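Local coordinates for protein amorpha-4,11-diene synthase (Artemisia annua, PDB 4GAX) that probably cyclises farnesyl diphosphate to a sesquiterpene, here as an engineered alpha-bisabolol synthase mutant of the plant terpene synthase family, at residues V56-L59 and K60-V63; I227-Y230 and E231-D234; S235-K238 and T239-K242. All coordinates share one frame; numbering follows the deposited sequence.

Interaction 1 of 3, residues V56-L59 and K60-V63; sequences VKDL and KKEV
D58 OD1 and K61 NZ are 2.7 Å apart and form a hydrogen-bonded salt bridge. The two residues are three apart on helix 52-71. Their side chains lie next to each other and point the same way. CG is anti to the carbonyl carbon in both D58 (chi1 -55°) and K61 (chi1 -52°). The lysine then runs extended to CE, and a bend in its last torsion sets NZ almost in line with the C-O bond of OD1. The second oxygen, D58 OD2, accepts from Q54 NE2 one turn earlier, so both carboxylate oxygens are held. This should limit the turning of the carboxylate. K61 also flanks K57, with K61 NZ 3.9 Å from K57 CG. K57 NZ lies 5.4 Å from K61 NZ; the likely repulsion is probably eased by D58, and K57 NZ has a weak bond of its own to Q54.

On another face of the helix the bent chain of K60 leans over V56. K60 CD is 3.7 Å from V56 CG1, a methylene of the lysine chain against a valine methyl. The backbone keeps regular helical bonds, such as K60 N to V56 O at 2.9 Å. L59 CD2 comes 4.0 Å from E62 OE2, while E62 OE1 is bonded to T239 OG1 of helix 238-269.

The charged face with K57, D58 and K61 differs from the buried face. There V56, L59 and V63 pack on helix 238-269, against L243 and E247, T239 and L240 respectively. K60 and V63 also rest on F96 in a loop.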
loop_
_atom_site.group_PDB
_atom_site.type_symbol
_atom_site.label_atom_id
_atom_site.label_comp_id
_atom_site.label_asym_id
_atom_site.label_seq_id
_atom_site.Cartn_x
_atom_site.Cartn_y
_atom_site.Cartn_z
ATOM N N VAL A 56 13.808 -23.628 9.315
ATOM C CA VAL A 56 12.898 -22.985 8.392
ATOM C C VAL A 56 12.805 -23.756 7.076
ATOM O O VAL A 56 11.736 -23.841 6.468
ATOM C CB VAL A 56 13.296 -21.506 8.170
ATOM C CG1 VAL A 56 13.199 -21.118 6.709
ATOM C CG2 VAL A 56 12.436 -20.594 9.034
ATOM N N LYS A 57 13.920 -24.340 6.651
ATOM C CA LYS A 57 13.961 -25.076 5.390
ATOM C C LYS A 57 13.027 -26.286 5.434
ATOM O O LYS A 57 12.228 -26.508 4.515
ATOM C CB LYS A 57 15.402 -25.501 5.069
ATOM C CG LYS A 57 15.571 -26.217 3.737
ATOM C CD LYS A 57 17.039 -26.303 3.323
ATOM C CE LYS A 57 17.847 -27.190 4.261
ATOM N NZ LYS A 57 19.294 -27.213 3.891
ATOM N N ASP A 58 13.109 -27.051 6.519
ATOM C CA ASP A 58 12.266 -28.232 6.692
ATOM C C ASP A 58 10.792 -27.885 6.920
ATOM O O ASP A 58 9.893 -28.623 6.492
ATOM C CB ASP A 58 12.806 -29.096 7.823
ATOM C CG ASP A 58 14.261 -29.477 7.606
ATOM O OD1 ASP A 58 14.612 -29.862 6.469
ATOM O OD2 ASP A 58 15.051 -29.376 8.569
ATOM N N LEU A 59 10.538 -26.766 7.594
ATOM C CA LEU A 59 9.167 -26.282 7.725
ATOM C C LEU A 59 8.582 -25.979 6.351
ATOM O O LEU A 59 7.436 -26.327 6.067
ATOM C CB LEU A 59 9.110 -25.028 8.594
ATOM C CG LEU A 59 9.309 -25.253 10.096
ATOM C CD1 LEU A 59 9.406 -23.909 10.812
ATOM C CD2 LEU A 59 8.171 -26.090 10.677
ATOM N N LYS A 60 9.379 -25.324 5.510
ATOM C CA LYS A 60 8.991 -24.998 4.137
ATOM C C LYS A 60 8.539 -26.217 3.341
ATOM O O LYS A 60 7.532 -26.162 2.626
ATOM C CB LYS A 60 10.152 -24.325 3.398
ATOM C CG LYS A 60 9.956 -22.841 3.180
ATOM C CD LYS A 60 10.956 -22.008 3.963
ATOM C CE LYS A 60 12.133 -21.603 3.094
ATOM N NZ LYS A 60 11.814 -21.758 1.646
ATOM N N LYS A 61 9.283 -27.311 3.467
ATOM C CA LYS A 61 8.958 -28.539 2.746
ATOM C C LYS A 61 7.656 -29.167 3.239
ATOM O O LYS A 61 6.915 -29.774 2.460
ATOM C CB LYS A 61 10.088 -29.558 2.890
ATOM C CG LYS A 61 11.467 -29.028 2.534
ATOM C CD LYS A 61 12.482 -30.165 2.527
ATOM C CE LYS A 61 13.910 -29.643 2.512
ATOM N NZ LYS A 61 14.619 -29.973 3.784
ATOM N N GLU A 62 7.392 -29.070 4.536
ATOM C CA GLU A 62 6.141 -29.595 5.072
ATOM C C GLU A 62 4.974 -28.803 4.485
ATOM O O GLU A 62 3.940 -29.370 4.131
ATOM C CB GLU A 62 6.104 -29.478 6.598
ATOM C CG GLU A 62 7.208 -30.211 7.329
ATOM C CD GLU A 62 7.052 -30.114 8.841
ATOM O OE1 GLU A 62 5.895 -30.177 9.325
ATOM O OE2 GLU A 62 8.080 -29.962 9.542
ATOM N N VAL A 63 5.137 -27.486 4.393
ATOM C CA VAL A 63 4.091 -26.634 3.826
ATOM C C VAL A 63 3.893 -26.871 2.326
ATOM O O VAL A 63 2.758 -26.861 1.833
ATOM C CB VAL A 63 4.367 -25.136 4.100
ATOM C CG1 VAL A 63 3.293 -24.249 3.449
ATOM C CG2 VAL A 63 4.419 -24.883 5.612
#

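Interaction 2 of 3, residues I227-Y230 and E231-D234; sequences IPFY and EQQD
This is a local packing and hydrogen-bonding contact at the C-terminal end of helix 219-232, where two glutamines fold back on F229. F229 O accepts twice, from Q232 NE2 at 2.9 Å and from Q232 N at 3.3 Å. NE2 meets a lone pair in the carbonyl plane, the N-H is fairly straight at 152°, and the oxygen lies close to the plane of the Q232 amide. The backbone N instead sits well above the carbonyl plane. CG of Q232 is wedged between its backbone N and carbonyl carbon (chi1 66°). This torsion and a second bend at chi2 bring the amide back to F229 O. NE2 also comes to 3.5 Å from F229 CD1.

Q233 meets the same ring. Its CG lies over one face, 4.2 Å from the F229 ring centroid, in a CH-pi contact. Its amide continues along the ring, with Q233 CD 3.6 Å from F229 CE2 and the two planes 35° apart.

The backbone is a helix running out. E231 N still bonds to I227 O four residues back, but Q232 N is shared between P228 O and F229 O. Q233 N bonds to Y230 O, three residues back, at 3.0 Å. In the alpha-helical terpene synthase fold this last turn leads by a short loop into helix 238-269.

Q233 OE1 comes within 3.8 Å of Y230 CD1; the two side chains cross at about a right angle. The polar ends of Y230 and E231 reach the next helix and its start: Y230 OH bonds to N237 N, and E231 OE2 forms a salt bridge with K245.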
loop_
_atom_site.group_PDB
_atom_site.type_symbol
_atom_site.label_atom_id
_atom_site.label_comp_id
_atom_site.label_asym_id
_atom_site.label_seq_id
_atom_site.Cartn_x
_atom_site.Cartn_y
_atom_site.Cartn_z
ATOM N N ILE A 227 -0.999 -13.145 12.999
ATOM C CA ILE A 227 -0.157 -14.163 13.595
ATOM C C ILE A 227 -0.619 -14.557 15.015
ATOM O O ILE A 227 -0.891 -15.737 15.260
ATOM C CB ILE A 227 1.341 -13.774 13.520
ATOM C CG1 ILE A 227 1.854 -13.941 12.083
ATOM C CG2 ILE A 227 2.157 -14.651 14.459
ATOM C CD1 ILE A 227 3.285 -13.418 11.867
ATOM N N PRO A 228 -0.773 -13.579 15.934
ATOM C CA PRO A 228 -1.224 -13.977 17.279
ATOM C C PRO A 228 -2.644 -14.534 17.307
ATOM O O PRO A 228 -2.916 -15.445 18.096
ATOM C CB PRO A 228 -1.173 -12.660 18.078
ATOM C CG PRO A 228 -1.291 -11.577 17.029
ATOM C CD PRO A 228 -0.516 -12.125 15.855
ATOM N N PHE A 229 -3.547 -13.992 16.493
ATOM C CA PHE A 229 -4.889 -14.552 16.457
ATOM C C PHE A 229 -4.819 -16.009 15.991
ATOM O O PHE A 229 -5.465 -16.889 16.572
ATOM C CB PHE A 229 -5.840 -13.742 15.565
ATOM C CG PHE A 229 -7.162 -14.430 15.322
ATOM C CD1 PHE A 229 -8.163 -14.387 16.275
ATOM C CD2 PHE A 229 -7.387 -15.145 14.153
ATOM C CE1 PHE A 229 -9.370 -15.034 16.073
ATOM C CE2 PHE A 229 -8.594 -15.797 13.945
ATOM C CZ PHE A 229 -9.587 -15.738 14.913
ATOM N N TYR A 230 -4.027 -16.271 14.953
ATOM C CA TYR A 230 -3.960 -17.631 14.404
ATOM C C TYR A 230 -3.372 -18.583 15.451
ATOM O O TYR A 230 -3.864 -19.693 15.653
ATOM C CB TYR A 230 -3.124 -17.658 13.113
ATOM C CG TYR A 230 -3.122 -19.007 12.408
ATOM C CD1 TYR A 230 -4.206 -19.417 11.631
ATOM C CD2 TYR A 230 -2.038 -19.872 12.526
ATOM C CE1 TYR A 230 -4.206 -20.663 10.981
ATOM C CE2 TYR A 230 -2.031 -21.111 11.891
ATOM C CZ TYR A 230 -3.110 -21.496 11.115
ATOM O OH TYR A 230 -3.095 -22.729 10.499
ATOM N N GLU A 231 -2.330 -18.123 16.137
ATOM C CA GLU A 231 -1.599 -18.966 17.063
ATOM C C GLU A 231 -2.498 -19.432 18.196
ATOM O O GLU A 231 -2.303 -20.518 18.740
ATOM C CB GLU A 231 -0.370 -18.225 17.618
ATOM C CG GLU A 231 0.438 -19.050 18.615
ATOM C CD GLU A 231 1.743 -18.390 19.021
ATOM O OE1 GLU A 231 1.827 -17.137 18.998
ATOM O OE2 GLU A 231 2.692 -19.131 19.359
ATOM N N GLN A 232 -3.508 -18.628 18.521
ATOM C CA GLN A 232 -4.399 -18.945 19.630
ATOM C C GLN A 232 -5.670 -19.695 19.207
ATOM O O GLN A 232 -6.482 -20.091 20.054
ATOM C CB GLN A 232 -4.740 -17.676 20.432
ATOM C CG GLN A 232 -5.567 -16.634 19.692
ATOM C CD GLN A 232 -7.059 -16.947 19.699
ATOM O OE1 GLN A 232 -7.659 -17.178 20.755
ATOM N NE2 GLN A 232 -7.660 -16.971 18.512
ATOM N N GLN A 233 -5.849 -19.888 17.905
ATOM C CA GLN A 233 -6.989 -20.664 17.421
ATOM C C GLN A 233 -6.796 -22.148 17.693
ATOM O O GLN A 233 -5.736 -22.705 17.391
ATOM C CB GLN A 233 -7.178 -20.455 15.928
ATOM C CG GLN A 233 -7.975 -19.249 15.553
ATOM C CD GLN A 233 -8.459 -19.362 14.128
ATOM O OE1 GLN A 233 -7.663 -19.598 13.212
ATOM N NE2 GLN A 233 -9.774 -19.242 13.931
ATOM N N ASP A 234 -7.829 -22.787 18.244
ATOM C CA ASP A 234 -7.755 -24.195 18.648
ATOM C C ASP A 234 -7.199 -25.152 17.577
ATOM O O ASP A 234 -6.328 -25.981 17.861
ATOM C CB ASP A 234 -9.132 -24.672 19.141
ATOM C CG ASP A 234 -9.565 -25.997 18.515
ATOM O OD1 ASP A 234 -10.361 -25.975 17.547
ATOM O OD2 ASP A 234 -9.122 -27.064 18.998
#

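Interaction 3 of 3, residues S235-K238 and T239-K242; sequences SHNK and TLIK
The start of helix 238-269 is closed by an asparagine N-cap, N237. Its OD1 accepts from L240 N at 3.0 Å, with a fairly straight N-H (158°). It also takes T239 N at 2.8 Å, but that bond is strongly bent and weak. L240 N comes from above the carboxamide plane, 36° out of it, and not on a lone pair. With CG opposite the backbone N (chi1 -173°), the side chain carries OD1 to the backbone N-H groups of T239 and L240. A water adds a third donor. It gives one bond to N237 OD1 and another to T239 OG1, linking the cap to the threonine, whose hydroxyl also has E62 of helix 52-71 as a partner. With an alanine here instead of the asparagine, L240 N and T239 N would probably lose their side-chain acceptor, and the first turn is likely to fray.

The backbone carbonyl of N237 works as well. It accepts from I241 N at 3.2 Å, nearly in line with the C=O bond, and K242 N follows on K238 O at 3.1 Å. These are the first ordinary helical bonds. The aliphatic part of N237 also touches the helix, with its CB 4.1 Å from L240 CG.

Just before the cap, H236 folds over the first turn. I241 CG2 lies 3.7 Å from H236 CD2 and approaches the ring at a slant. The imidazole is steadied at ND1, which is bonded to Q233 O. L240 and I241 turn to the core, L240 against helix 77-89 and I241 against helix 219-232. H236 and I241 stand at the two positions of a hydrophobic staple, so the arrangement resembles that motif, with a histidine as one member, beside an asparagine N-cap.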
loop_
_atom_site.group_PDB
_atom_site.type_symbol
_atom_site.label_atom_id
_atom_site.label_comp_id
_atom_site.label_asym_id
_atom_site.label_seq_id
_atom_site.Cartn_x
_atom_site.Cartn_y
_atom_site.Cartn_z
ATOM N N SER A 235 -7.691 -25.023 16.354
ATOM C CA SER A 235 -7.363 -25.971 15.294
ATOM C C SER A 235 -6.193 -25.535 14.403
ATOM O O SER A 235 -6.018 -26.071 13.302
ATOM C CB SER A 235 -8.602 -26.184 14.422
ATOM O OG SER A 235 -9.121 -24.937 13.982
ATOM N N HIS A 236 -5.385 -24.585 14.863
ATOM C CA HIS A 236 -4.411 -23.950 13.959
ATOM C C HIS A 236 -3.285 -24.920 13.610
ATOM O O HIS A 236 -2.984 -25.843 14.374
ATOM C CB HIS A 236 -3.842 -22.671 14.590
ATOM C CG HIS A 236 -2.827 -22.933 15.659
ATOM N ND1 HIS A 236 -3.159 -23.070 16.989
ATOM C CD2 HIS A 236 -1.486 -23.109 15.585
ATOM C CE1 HIS A 236 -2.065 -23.311 17.694
ATOM N NE2 HIS A 236 -1.037 -23.347 16.860
ATOM N N ASN A 237 -2.667 -24.714 12.452
ATOM C CA ASN A 237 -1.590 -25.587 12.018
ATOM C C ASN A 237 -0.281 -25.192 12.707
ATOM O O ASN A 237 0.220 -24.084 12.513
ATOM C CB ASN A 237 -1.442 -25.515 10.493
ATOM C CG ASN A 237 -0.457 -26.526 9.956
ATOM O OD1 ASN A 237 0.739 -26.486 10.280
ATOM N ND2 ASN A 237 -0.950 -27.446 9.127
ATOM N N LYS A 238 0.273 -26.099 13.501
ATOM C CA LYS A 238 1.443 -25.787 14.308
ATOM C C LYS A 238 2.657 -25.513 13.428
ATOM O O LYS A 238 3.524 -24.700 13.770
ATOM C CB LYS A 238 1.737 -26.929 15.280
ATOM C CG LYS A 238 0.622 -27.189 16.298
ATOM C CD LYS A 238 0.987 -28.346 17.222
ATOM C CE LYS A 238 0.163 -28.322 18.510
ATOM N NZ LYS A 238 -1.292 -28.513 18.256
ATOM N N THR A 239 2.725 -26.183 12.285
ATOM C CA THR A 239 3.845 -25.953 11.377
ATOM C C THR A 239 3.790 -24.565 10.762
ATOM O O THR A 239 4.806 -23.876 10.708
ATOM C CB THR A 239 3.897 -26.997 10.263
ATOM O OG1 THR A 239 4.388 -28.224 10.810
ATOM C CG2 THR A 239 4.821 -26.544 9.135
ATOM N N LEU A 240 2.619 -24.153 10.285
ATOM C CA LEU A 240 2.495 -22.832 9.672
ATOM C C LEU A 240 2.835 -21.714 10.652
ATOM O O LEU A 240 3.520 -20.751 10.294
ATOM C CB LEU A 240 1.079 -22.583 9.144
ATOM C CG LEU A 240 0.598 -23.171 7.823
ATOM C CD1 LEU A 240 -0.827 -22.666 7.568
ATOM C CD2 LEU A 240 1.522 -22.772 6.676
ATOM N N ILE A 241 2.331 -21.813 11.877
ATOM C CA ILE A 241 2.556 -20.729 12.831
ATOM C C ILE A 241 4.022 -20.663 13.236
ATOM O O ILE A 241 4.575 -19.565 13.403
ATOM C CB ILE A 241 1.627 -20.796 14.081
ATOM C CG1 ILE A 241 1.713 -19.476 14.867
ATOM C CG2 ILE A 241 1.988 -21.966 14.987
ATOM C CD1 ILE A 241 1.345 -18.252 14.036
ATOM N N LYS A 242 4.667 -21.822 13.366
ATOM C CA LYS A 242 6.087 -21.824 13.717
ATOM C C LYS A 242 6.907 -21.133 12.633
ATOM O O LYS A 242 7.765 -20.281 12.912
ATOM C CB LYS A 242 6.587 -23.251 13.919
ATOM C CG LYS A 242 7.999 -23.317 14.467
ATOM C CD LYS A 242 8.507 -24.749 14.518
ATOM C CE LYS A 242 9.755 -24.853 15.380
ATOM N NZ LYS A 242 10.402 -26.184 15.230
HETATM O O HOH W 1 1.714 -29.202 11.734
#

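Interaction 3 joins the other two. Interaction 2 ends helix 219-232 and interaction 3 starts helix 238-269, with centres about 8 Å apart. The bond from the end of one helix to the cap of the next, Y230 OH to N237 N, measures 2.8 Å. On its other flank, interaction 3 has its centre about 12 Å from that of interaction 1. There E62 OE1 is 2.9 Å from T239 OG1, and V63 CG2 packs 3.7 Å from L240 CD2. Interactions 1 and 2 do not touch; their nearest atoms are about 9 Å apart. All three lie 25 to 29 Å from the chain centre. In this family the catalytic pocket belongs to the metal-binding domain, so these contacts are probably structural.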